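Local structure of probable chitinase (Chromobacterium violaceum, 5JH8) at residues Ile212-Ala218 / Leu291-Tyr297; Met196-Asp201 / Leu285-Leu291; Arg20-Phe25 / Glu302-Trp307. The protein is probably a chitinase of glycosyl hydrolase family 18, a TIM-barrel enzyme expected to bind chitin and cut its glycosidic bonds. One frame throughout, in Å; residues are numbered along the deposited sequence.

Contact 1: residues Ile212-Ala218 / Leu291-Tyr297; sequences ILNGIPA and LGGTSLY. With HIS (histidine), chain F; 6KY ((2S)-2-(dimethylamino)-4-(methylselanyl)butanoic acid), chain E.
Leu-291 leads the second segment in against Ile-212: its CB rests near the Ile-212 carbonyl, its CD2 meets CG2 of Ile-212 at 3.9 Å, and its CD1 touches Asn-214 CB, the side chains crossing at about a right angle. Gly-292 gives a weak N-H bond to Ile-212 O. At Gly-293 the backbone angles would jam any CB against the preceding carbonyl, and CD2 of Leu-213 lies close over the peptide, so glycine suits. From here the two strands run parallel, Asn-214 beside Thr-294 and Pro-217 beside Tyr-297. Thr-294 holds OG1 anti to its N (chi1 -166°), which brings the hydroxyl to Asn-214 OD1 at 2.8 Å; it donates from above the amide's carbonyl plane, while ND2 is taken by Lys-282 O. CD1 of Ile-216 packs on the same OG1. On the other face, Ser-295 tucks OG between its N and carbonyl carbon, donating to Asn-214 O at 2.7 Å and bonding also to Gln-174. Ser-295 O accepts Ile-216 N at 2.8 Å. Leu-296 lies side by side with Ile-216, CD1 on CB. Tyr-297 N reaches Ile-216 O at 3.1 Å, and Ala-218 N meets Tyr-297 O at 2.8 Å, nearly straight (177°). The Tyr-297 ring swings off into the ligand pocket, where CD2 of the bound histidine lies over one face, 3.4 Å from Tyr-297 CE2, and the Tyr-297 OH bonds to Tyr-11 OH. These are neighbouring parallel strands of the TIM barrel, flanked by strands 172-176 and 3-8, with helices 193-206 and 276-289 packed against the Asn-214 and Ile-216 face.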
loop_
_atom_site.group_PDB
_atom_site.type_symbol
_atom_site.label_atom_id
_atom_site.label_comp_id
_atom_site.label_asym_id
_atom_site.label_seq_id
_atom_site.Cartn_x
_atom_site.Cartn_y
_atom_site.Cartn_z
ATOM N N ILE A 212 -6.462 -6.539 9.655
ATOM C CA ILE A 212 -6.447 -5.354 8.813
ATOM C C ILE A 212 -5.219 -4.515 9.129
ATOM O O ILE A 212 -4.911 -4.265 10.295
ATOM C CB ILE A 212 -7.735 -4.539 9.016
ATOM C CG1 ILE A 212 -8.975 -5.339 8.587
ATOM C CG2 ILE A 212 -7.648 -3.181 8.321
ATOM C CD1 ILE A 212 -9.035 -5.703 7.143
ATOM N N LEU A 213 -4.540 -4.066 8.072
ATOM C CA LEU A 213 -3.554 -2.999 8.151
ATOM C C LEU A 213 -4.136 -1.791 7.424
ATOM O O LEU A 213 -4.641 -1.939 6.308
ATOM C CB LEU A 213 -2.241 -3.389 7.460
ATOM C CG LEU A 213 -1.644 -4.738 7.810
ATOM C CD1 LEU A 213 -0.497 -5.019 6.883
ATOM C CD2 LEU A 213 -1.189 -4.785 9.267
ATOM N N ASN A 214 -4.092 -0.598 8.037
ATOM C CA ASN A 214 -4.350 0.595 7.251
ATOM C C ASN A 214 -3.095 0.966 6.476
ATOM O O ASN A 214 -2.050 0.320 6.580
ATOM C CB ASN A 214 -4.955 1.724 8.085
ATOM C CG ASN A 214 -3.985 2.347 9.053
ATOM O OD1 ASN A 214 -3.033 1.724 9.491
ATOM N ND2 ASN A 214 -4.245 3.611 9.415
ATOM N N GLY A 215 -3.230 2.005 5.667
ATOM C CA GLY A 215 -2.151 2.478 4.814
ATOM C C GLY A 215 -1.956 3.968 4.978
ATOM O O GLY A 215 -2.923 4.742 5.000
ATOM N N ILE A 216 -0.691 4.372 5.073
ATOM C CA ILE A 216 -0.328 5.779 5.260
ATOM C C ILE A 216 0.705 6.141 4.204
ATOM O O ILE A 216 1.725 5.456 4.073
ATOM C CB ILE A 216 0.240 6.050 6.666
ATOM C CG1 ILE A 216 -0.722 5.531 7.736
ATOM C CG2 ILE A 216 0.560 7.528 6.821
ATOM C CD1 ILE A 216 -0.173 5.643 9.160
ATOM N N PRO A 217 0.459 7.195 3.423
ATOM C CA PRO A 217 1.409 7.579 2.380
ATOM C C PRO A 217 2.520 8.461 2.925
ATOM O O PRO A 217 2.290 9.347 3.745
ATOM C CB PRO A 217 0.529 8.372 1.413
ATOM C CG PRO A 217 -0.458 9.086 2.345
ATOM C CD PRO A 217 -0.738 8.075 3.446
ATOM N N ALA A 218 3.726 8.231 2.418
ATOM C CA ALA A 218 4.866 9.131 2.612
ATOM C C ALA A 218 5.002 10.097 1.454
ATOM O O ALA A 218 6.104 10.433 1.015
ATOM C CB ALA A 218 6.143 8.328 2.831
ATOM N N LEU A 291 -6.671 -2.630 14.926
ATOM C CA LEU A 291 -6.112 -3.158 13.700
ATOM C C LEU A 291 -4.898 -4.033 14.001
ATOM O O LEU A 291 -4.252 -3.930 15.050
ATOM C CB LEU A 291 -5.669 -2.033 12.765
ATOM C CG LEU A 291 -6.729 -0.993 12.391
ATOM C CD1 LEU A 291 -6.151 -0.022 11.372
ATOM C CD2 LEU A 291 -7.993 -1.639 11.855
ATOM N N GLY A 292 -4.558 -4.878 13.030
ATOM C CA GLY A 292 -3.330 -5.641 13.093
ATOM C C GLY A 292 -2.081 -4.808 12.973
ATOM O O GLY A 292 -0.999 -5.289 13.326
ATOM N N GLY A 293 -2.200 -3.595 12.447
ATOM C CA GLY A 293 -1.055 -2.736 12.276
ATOM C C GLY A 293 -1.290 -1.761 11.150
ATOM O O GLY A 293 -2.435 -1.495 10.771
ATOM N N THR A 294 -0.181 -1.207 10.678
ATOM C CA THR A 294 -0.208 -0.201 9.636
ATOM C C THR A 294 0.804 -0.555 8.560
ATOM O O THR A 294 1.673 -1.399 8.754
ATOM C CB THR A 294 0.042 1.199 10.223
ATOM O OG1 THR A 294 -0.291 2.207 9.280
ATOM C CG2 THR A 294 1.484 1.397 10.715
ATOM N N SER A 295 0.675 0.108 7.428
ATOM C CA SER A 295 1.570 -0.060 6.301
ATOM C C SER A 295 1.908 1.320 5.754
ATOM O O SER A 295 1.046 2.216 5.745
ATOM C CB SER A 295 0.938 -0.953 5.230
ATOM O OG SER A 295 -0.243 -0.403 4.672
ATOM N N LEU A 296 3.158 1.494 5.329
ATOM C CA LEU A 296 3.707 2.789 4.948
ATOM C C LEU A 296 4.225 2.699 3.521
ATOM O O LEU A 296 5.032 1.815 3.217
ATOM C CB LEU A 296 4.848 3.207 5.884
ATOM C CG LEU A 296 4.550 3.314 7.400
ATOM C CD1 LEU A 296 3.289 4.103 7.740
ATOM C CD2 LEU A 296 4.506 1.949 8.103
ATOM N N TYR A 297 3.795 3.610 2.665
ATOM C CA TYR A 297 4.168 3.564 1.261
ATOM C C TYR A 297 4.859 4.876 0.910
ATOM O O TYR A 297 4.191 5.917 0.845
ATOM C CB TYR A 297 2.941 3.351 0.351
ATOM C CG TYR A 297 3.371 2.985 -1.049
ATOM C CD1 TYR A 297 3.648 3.961 -1.985
ATOM C CD2 TYR A 297 3.632 1.675 -1.393
ATOM C CE1 TYR A 297 4.107 3.649 -3.245
ATOM C CE2 TYR A 297 4.122 1.354 -2.644
ATOM C CZ TYR A 297 4.365 2.357 -3.565
ATOM O OH TYR A 297 4.835 2.097 -4.829
HETATM N N HIS F . 0.876 2.111 -6.361
HETATM C CA HIS F . 1.882 1.054 -6.365
HETATM C C HIS F . 2.440 0.876 -7.770
HETATM O O HIS F . 1.805 1.232 -8.771
HETATM C CB HIS F . 1.288 -0.257 -5.842
HETATM C CG HIS F . 0.989 -0.243 -4.373
HETATM N ND1 HIS F . 0.790 -1.396 -3.645
HETATM C CD2 HIS F . 0.834 0.783 -3.501
HETATM C CE1 HIS F . 0.552 -1.083 -2.384
HETATM N NE2 HIS F . 0.550 0.233 -2.274
HETATM O OXT HIS F . 3.555 0.376 -7.926
HETATM N N 6KY E . 0.198 5.242 -5.288
HETATM C CA 6KY E . 0.070 4.395 -6.516
HETATM C C 6KY E . 1.202 3.390 -6.560
HETATM O O 6KY E . 2.356 3.770 -6.728
HETATM C CB 6KY E . 0.023 5.215 -7.822
HETATM C CG 6KY E . -1.218 6.123 -7.883
HETATM SE SE 6KY E . -1.418 7.090 -9.574
HETATM C CE 6KY E . -0.024 8.415 -9.247
HETATM C CN1 6KY E . 1.287 6.237 -5.341
HETATM C CN2 6KY E . 0.359 4.443 -4.050
#

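Contact 2: residues Met196-Asp201 / Leu285-Leu291; sequences MEDDLD and LVNAYGL
Tyr-289 lays one face of its ring over Leu-200, whose CB stands 3.9 Å from the centroid and 20° off the normal, a CH-pi contact. CD1 of Leu-200 reaches farther along the ring and meets CD1 of Leu-285 at 4.1 Å. A tyrosine suits this half-buried place because its flat ring covers the leucine while the hydroxyl reaches the carboxylate of Asp-201 nearer the surface. Tyr-289 OH donates to Asp-201 OD1 at 2.8 Å, meeting the oxygen from above the carboxylate plane, with OD1 lying at the ring's edge. Asp-201 starts out away from the partner helix, and with CG anti to its carbonyl carbon (chi1 -72°) the carboxylate comes back to the phenol. A water donates to the same Tyr-289 OH at 3.1 Å and weakly to Glu-197 OE1. The Glu-197 chain crosses Leu-285 at about a right angle, its CG beside Leu-285 CD1 and its OE2 nearest CD2. The bent end of selenomethionine Met-196 puts SE 3.8 Å from Leu-285 CD1. Gly-290, just past the helix end, takes a positive phi, which favours glycine. Helices 193-206 and 276-289 pack as outer-layer neighbours, their short segments inclined at 39°, with Met-196, Leu-200 and Leu-291 resting on strand 212-222.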
loop_
_atom_site.group_PDB
_atom_site.type_symbol
_atom_site.label_atom_id
_atom_site.label_comp_id
_atom_site.label_asym_id
_atom_site.label_seq_id
_atom_site.Cartn_x
_atom_site.Cartn_y
_atom_site.Cartn_z
HETATM N N MSE A 196 -10.729 7.472 5.245
HETATM C CA MSE A 196 -10.023 6.338 5.819
HETATM C C MSE A 196 -10.873 5.664 6.881
HETATM O O MSE A 196 -10.939 4.446 6.911
HETATM C CB MSE A 196 -8.673 6.780 6.403
HETATM C CG MSE A 196 -7.880 5.634 6.991
HETATM SE SE MSE A 196 -6.152 6.221 7.688
HETATM C CE MSE A 196 -5.368 6.923 6.056
ATOM N N GLU A 197 -11.489 6.452 7.767
ATOM C CA GLU A 197 -12.316 5.870 8.819
ATOM C C GLU A 197 -13.544 5.186 8.237
ATOM O O GLU A 197 -13.940 4.109 8.703
ATOM C CB GLU A 197 -12.698 6.933 9.836
ATOM C CG GLU A 197 -11.513 7.326 10.708
ATOM C CD GLU A 197 -11.766 8.531 11.581
ATOM O OE1 GLU A 197 -12.943 8.812 11.888
ATOM O OE2 GLU A 197 -10.776 9.200 11.958
ATOM N N ASP A 198 -14.164 5.783 7.213
ATOM C CA ASP A 198 -15.257 5.090 6.544
ATOM C C ASP A 198 -14.778 3.769 5.963
ATOM O O ASP A 198 -15.471 2.749 6.046
ATOM C CB ASP A 198 -15.849 5.937 5.417
ATOM C CG ASP A 198 -16.628 7.142 5.908
ATOM O OD1 ASP A 198 -17.012 7.197 7.094
ATOM O OD2 ASP A 198 -16.909 8.034 5.084
ATOM N N ASP A 199 -13.595 3.779 5.344
ATOM C CA ASP A 199 -13.069 2.558 4.748
ATOM C C ASP A 199 -12.770 1.505 5.811
ATOM O O ASP A 199 -13.043 0.315 5.610
ATOM C CB ASP A 199 -11.774 2.857 3.990
ATOM C CG ASP A 199 -11.910 3.867 2.873
ATOM O OD1 ASP A 199 -13.002 4.049 2.308
ATOM O OD2 ASP A 199 -10.832 4.438 2.531
ATOM N N LEU A 200 -12.196 1.926 6.946
ATOM C CA LEU A 200 -11.873 0.997 8.026
ATOM C C LEU A 200 -13.129 0.471 8.707
ATOM O O LEU A 200 -13.191 -0.710 9.052
ATOM C CB LEU A 200 -10.933 1.661 9.022
ATOM C CG LEU A 200 -9.511 1.909 8.499
ATOM C CD1 LEU A 200 -8.739 2.717 9.524
ATOM C CD2 LEU A 200 -8.781 0.618 8.199
ATOM N N ASP A 201 -14.149 1.316 8.886
ATOM C CA ASP A 201 -15.420 0.833 9.426
ATOM C C ASP A 201 -15.947 -0.297 8.556
ATOM O O ASP A 201 -16.429 -1.324 9.049
ATOM C CB ASP A 201 -16.462 1.960 9.411
ATOM C CG ASP A 201 -16.225 3.048 10.439
ATOM O OD1 ASP A 201 -15.358 2.901 11.300
ATOM O OD2 ASP A 201 -16.969 4.050 10.398
ATOM N N LEU A 285 -5.014 5.179 14.524
ATOM C CA LEU A 285 -6.202 4.393 14.206
ATOM C C LEU A 285 -5.975 2.901 14.416
ATOM O O LEU A 285 -6.951 2.168 14.575
ATOM C CB LEU A 285 -6.702 4.672 12.789
ATOM C CG LEU A 285 -7.125 6.121 12.562
ATOM C CD1 LEU A 285 -7.618 6.292 11.143
ATOM C CD2 LEU A 285 -8.177 6.615 13.529
ATOM N N VAL A 286 -4.724 2.436 14.422
ATOM C CA VAL A 286 -4.456 1.045 14.780
ATOM C C VAL A 286 -5.054 0.740 16.148
ATOM O O VAL A 286 -5.756 -0.253 16.326
ATOM C CB VAL A 286 -2.947 0.782 14.758
ATOM C CG1 VAL A 286 -2.627 -0.592 15.362
ATOM C CG2 VAL A 286 -2.409 0.877 13.335
ATOM N N ASN A 287 -4.806 1.608 17.123
ATOM C CA ASN A 287 -5.324 1.357 18.457
ATOM C C ASN A 287 -6.796 1.666 18.553
ATOM O O ASN A 287 -7.514 0.991 19.296
ATOM C CB ASN A 287 -4.555 2.188 19.467
ATOM C CG ASN A 287 -3.110 1.821 19.486
ATOM O OD1 ASN A 287 -2.772 0.635 19.409
ATOM N ND2 ASN A 287 -2.235 2.823 19.542
ATOM N N ALA A 288 -7.267 2.664 17.805
ATOM C CA ALA A 288 -8.675 3.020 17.875
ATOM C C ALA A 288 -9.565 1.885 17.381
ATOM O O ALA A 288 -10.665 1.687 17.909
ATOM C CB ALA A 288 -8.943 4.302 17.091
ATOM N N TYR A 289 -9.121 1.151 16.347
ATOM C CA TYR A 289 -9.907 0.081 15.736
ATOM C C TYR A 289 -9.478 -1.322 16.153
ATOM O O TYR A 289 -10.180 -2.281 15.817
ATOM C CB TYR A 289 -9.817 0.141 14.207
ATOM C CG TYR A 289 -10.644 1.213 13.536
ATOM C CD1 TYR A 289 -10.172 2.512 13.416
ATOM C CD2 TYR A 289 -11.884 0.920 12.995
ATOM C CE1 TYR A 289 -10.914 3.481 12.780
ATOM C CE2 TYR A 289 -12.635 1.887 12.369
ATOM C CZ TYR A 289 -12.146 3.168 12.263
ATOM O OH TYR A 289 -12.866 4.143 11.634
ATOM N N GLY A 290 -8.361 -1.479 16.853
ATOM C CA GLY A 290 -7.830 -2.811 17.061
ATOM C C GLY A 290 -7.252 -3.436 15.811
ATOM O O GLY A 290 -7.359 -4.653 15.622
ATOM N N LEU A 291 -6.671 -2.630 14.926
ATOM C CA LEU A 291 -6.112 -3.158 13.700
ATOM C C LEU A 291 -4.898 -4.033 14.001
ATOM O O LEU A 291 -4.252 -3.930 15.050
ATOM C CB LEU A 291 -5.669 -2.033 12.765
ATOM C CG LEU A 291 -6.729 -0.993 12.391
ATOM C CD1 LEU A 291 -6.151 -0.022 11.372
ATOM C CD2 LEU A 291 -7.993 -1.639 11.855
HETATM O O HOH W 1 -13.350 6.376 13.680
#

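Contact 3: residues Arg20-Phe25 / Glu302-Trp307; sequences RYAASF and EDDAFW
Tyr-21 sets its CB over one face of the Trp-307 indole, 3.9 Å from the centroid of the five-membered ring, a CH-pi contact. CG presses on Trp-307 CD1 at 3.2 Å, and CD2 runs close to NE1; the two rings meet obliquely, their planes 32° apart. The ring is sandwiched, for CG of Arg-20 lies over its opposite face. CE2 lies against CG and CD of Glu-302, the side chains running past each other in opposite directions, and CE1 nears Asp-304 OD1. At the tip, Tyr-21 OH donates to Asp-304 OD1 at 2.6 Å, using the anti lone pair, with ring and carboxylate planes almost perpendicular.

The syn side of Asp-304 belongs to Arg-20. An extended chain, with CG anti to N (chi1 -172°), carries the guanidinium out to grip the carboxylate side-on: Arg-20 NE to Asp-304 OD1 at 2.8 Å and NH2 to OD2 at 3.0 Å, nearly coplanar and straight. OD1 thus takes two donors, which fixes the rotation of the carboxylate and would probably favour its charged form. Arginine and aspartate suit this solvent-facing side, and a phenol bridges from it to the buried indole.

Trp-307 needs a partner for its buried N-H, and Glu-302 supplies one: the chain, bent at chi2, brings OE2 into the indole plane at 2.8 Å from NE1. Glu-302 OE1 is held by Gly-300 N. The six-membered ring meets Ser-24, CB to CE3 at 3.6 Å, and Phe-25 CB at CH2. Asp-303 caps helix 304-309 through a weak bond to Ala-305 N, its OD1 also accepting from Trp-234. The contact joins the turn between helix 14-20 and strand 27-35 to helix 304-309, while Trp-307 reaches inward to Val-4 and Leu-296 on strands 3-8 and 293-297.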
loop_
_atom_site.group_PDB
_atom_site.type_symbol
_atom_site.label_atom_id
_atom_site.label_comp_id
_atom_site.label_asym_id
_atom_site.label_seq_id
_atom_site.Cartn_x
_atom_site.Cartn_y
_atom_site.Cartn_z
ATOM N N ARG A 20 18.195 2.635 7.332
ATOM C CA ARG A 20 18.105 3.689 8.336
ATOM C C ARG A 20 16.929 3.462 9.275
ATOM O O ARG A 20 17.018 3.765 10.468
ATOM C CB ARG A 20 17.975 5.061 7.674
ATOM C CG ARG A 20 18.074 6.208 8.654
ATOM C CD ARG A 20 18.076 7.559 7.948
ATOM N NE ARG A 20 18.154 8.677 8.883
ATOM C CZ ARG A 20 19.286 9.189 9.344
ATOM N NH1 ARG A 20 20.456 8.695 8.972
ATOM N NH2 ARG A 20 19.245 10.223 10.170
ATOM N N TYR A 21 15.817 2.933 8.761
ATOM C CA TYR A 21 14.559 2.913 9.498
ATOM C C TYR A 21 14.192 1.528 10.022
ATOM O O TYR A 21 13.059 1.302 10.451
ATOM C CB TYR A 21 13.440 3.559 8.669
ATOM C CG TYR A 21 13.753 5.002 8.361
ATOM C CD1 TYR A 21 14.006 5.904 9.391
ATOM C CD2 TYR A 21 13.810 5.477 7.055
ATOM C CE1 TYR A 21 14.322 7.211 9.138
ATOM C CE2 TYR A 21 14.106 6.787 6.781
ATOM C CZ TYR A 21 14.367 7.649 7.829
ATOM O OH TYR A 21 14.654 8.956 7.522
ATOM N N ALA A 22 15.137 0.602 10.030
ATOM C CA ALA A 22 14.857 -0.779 10.410
ATOM C C ALA A 22 14.571 -0.989 11.899
ATOM O O ALA A 22 14.251 -2.117 12.282
ATOM C CB ALA A 22 16.030 -1.671 10.001
ATOM N N ALA A 23 14.704 0.028 12.741
ATOM C CA ALA A 23 14.201 -0.043 14.103
ATOM C C ALA A 23 12.766 0.454 14.213
ATOM O O ALA A 23 12.169 0.324 15.284
ATOM C CB ALA A 23 15.100 0.761 15.057
ATOM N N SER A 24 12.215 1.023 13.137
ATOM C CA SER A 24 10.882 1.614 13.124
ATOM C C SER A 24 9.833 0.705 12.510
ATOM O O SER A 24 8.712 0.677 13.002
ATOM C CB SER A 24 10.883 2.935 12.342
ATOM O OG SER A 24 11.650 3.948 12.972
ATOM N N PHE A 25 10.138 0.011 11.429
ATOM C CA PHE A 25 9.235 -0.978 10.877
ATOM C C PHE A 25 9.611 -2.358 11.396
ATOM O O PHE A 25 10.717 -2.561 11.891
ATOM C CB PHE A 25 9.234 -0.924 9.342
ATOM C CG PHE A 25 10.589 -1.116 8.699
ATOM C CD1 PHE A 25 11.137 -2.368 8.586
ATOM C CD2 PHE A 25 11.262 -0.061 8.133
ATOM C CE1 PHE A 25 12.365 -2.573 7.980
ATOM C CE2 PHE A 25 12.487 -0.241 7.546
ATOM C CZ PHE A 25 13.043 -1.515 7.474
ATOM N N GLU A 302 10.738 9.431 2.399
ATOM C CA GLU A 302 10.516 10.000 3.721
ATOM C C GLU A 302 11.792 10.589 4.315
ATOM O O GLU A 302 12.862 10.564 3.715
ATOM C CB GLU A 302 9.882 8.953 4.639
ATOM C CG GLU A 302 10.830 7.928 5.275
ATOM C CD GLU A 302 11.243 6.787 4.379
ATOM O OE1 GLU A 302 11.791 7.017 3.273
ATOM O OE2 GLU A 302 11.064 5.614 4.790
ATOM N N ASP A 303 11.643 11.133 5.515
ATOM C CA ASP A 303 12.762 11.543 6.343
ATOM C C ASP A 303 12.456 11.116 7.775
ATOM O O ASP A 303 11.457 10.448 8.040
ATOM C CB ASP A 303 13.066 13.039 6.196
ATOM C CG ASP A 303 11.916 13.921 6.609
ATOM O OD1 ASP A 303 11.169 13.539 7.534
ATOM O OD2 ASP A 303 11.742 14.987 5.962
ATOM N N ASP A 304 13.327 11.493 8.715
ATOM C CA ASP A 304 13.207 10.972 10.074
ATOM C C ASP A 304 11.890 11.376 10.723
ATOM O O ASP A 304 11.344 10.618 11.525
ATOM C CB ASP A 304 14.369 11.458 10.937
ATOM C CG ASP A 304 15.711 10.873 10.548
ATOM O OD1 ASP A 304 15.793 10.016 9.655
ATOM O OD2 ASP A 304 16.691 11.303 11.187
ATOM N N ALA A 305 11.346 12.547 10.372
ATOM C CA ALA A 305 10.117 13.001 11.012
ATOM C C ALA A 305 8.925 12.137 10.649
ATOM O O ALA A 305 7.977 12.037 11.431
ATOM C CB ALA A 305 9.810 14.447 10.643
ATOM N N PHE A 306 8.945 11.499 9.474
ATOM C CA PHE A 306 7.868 10.598 9.114
ATOM C C PHE A 306 7.789 9.437 10.087
ATOM O O PHE A 306 6.724 9.144 10.645
ATOM C CB PHE A 306 8.090 10.080 7.687
ATOM C CG PHE A 306 7.021 9.131 7.235
ATOM C CD1 PHE A 306 5.810 9.616 6.764
ATOM C CD2 PHE A 306 7.219 7.757 7.258
ATOM C CE1 PHE A 306 4.824 8.752 6.342
ATOM C CE2 PHE A 306 6.228 6.888 6.832
ATOM C CZ PHE A 306 5.038 7.400 6.347
ATOM N N TRP A 307 8.912 8.746 10.291
ATOM C CA TRP A 307 8.900 7.603 11.188
ATOM C C TRP A 307 8.697 8.004 12.644
ATOM O O TRP A 307 8.093 7.242 13.397
ATOM C CB TRP A 307 10.150 6.745 10.973
ATOM C CG TRP A 307 10.088 5.990 9.680
ATOM C CD1 TRP A 307 10.774 6.277 8.530
ATOM C CD2 TRP A 307 9.268 4.855 9.389
ATOM N NE1 TRP A 307 10.419 5.386 7.539
ATOM C CE2 TRP A 307 9.512 4.497 8.045
ATOM C CE3 TRP A 307 8.346 4.111 10.123
ATOM C CZ2 TRP A 307 8.877 3.417 7.439
ATOM C CZ3 TRP A 307 7.720 3.046 9.523
ATOM C CH2 TRP A 307 7.997 2.704 8.201
#

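Overall arrangement
From the N terminus, the turn at 20-25 comes first, after helix 14-20, and meets its partner only at 302-307; contact 3 therefore closes a loop spanning most of the chain, with the other two contacts nested inside it. Helix 193-206 and strand 212-222 then supply the first halves of contacts 2 and 1, and helix 276-289 and strand 293-297 the second halves, so these loops cross and share Leu-291. Met-196 and Leu-200 reach strand 212-222 and Val-286 reaches Gly-293. Contact 1 joins adjacent barrel strands, contact 2 the helices outside them, and contact 3 ties the loop after the first helix to the last helix, whose Phe-306 and Trp-307 touch contact 1 at Pro-217, Ala-218 and Leu-296.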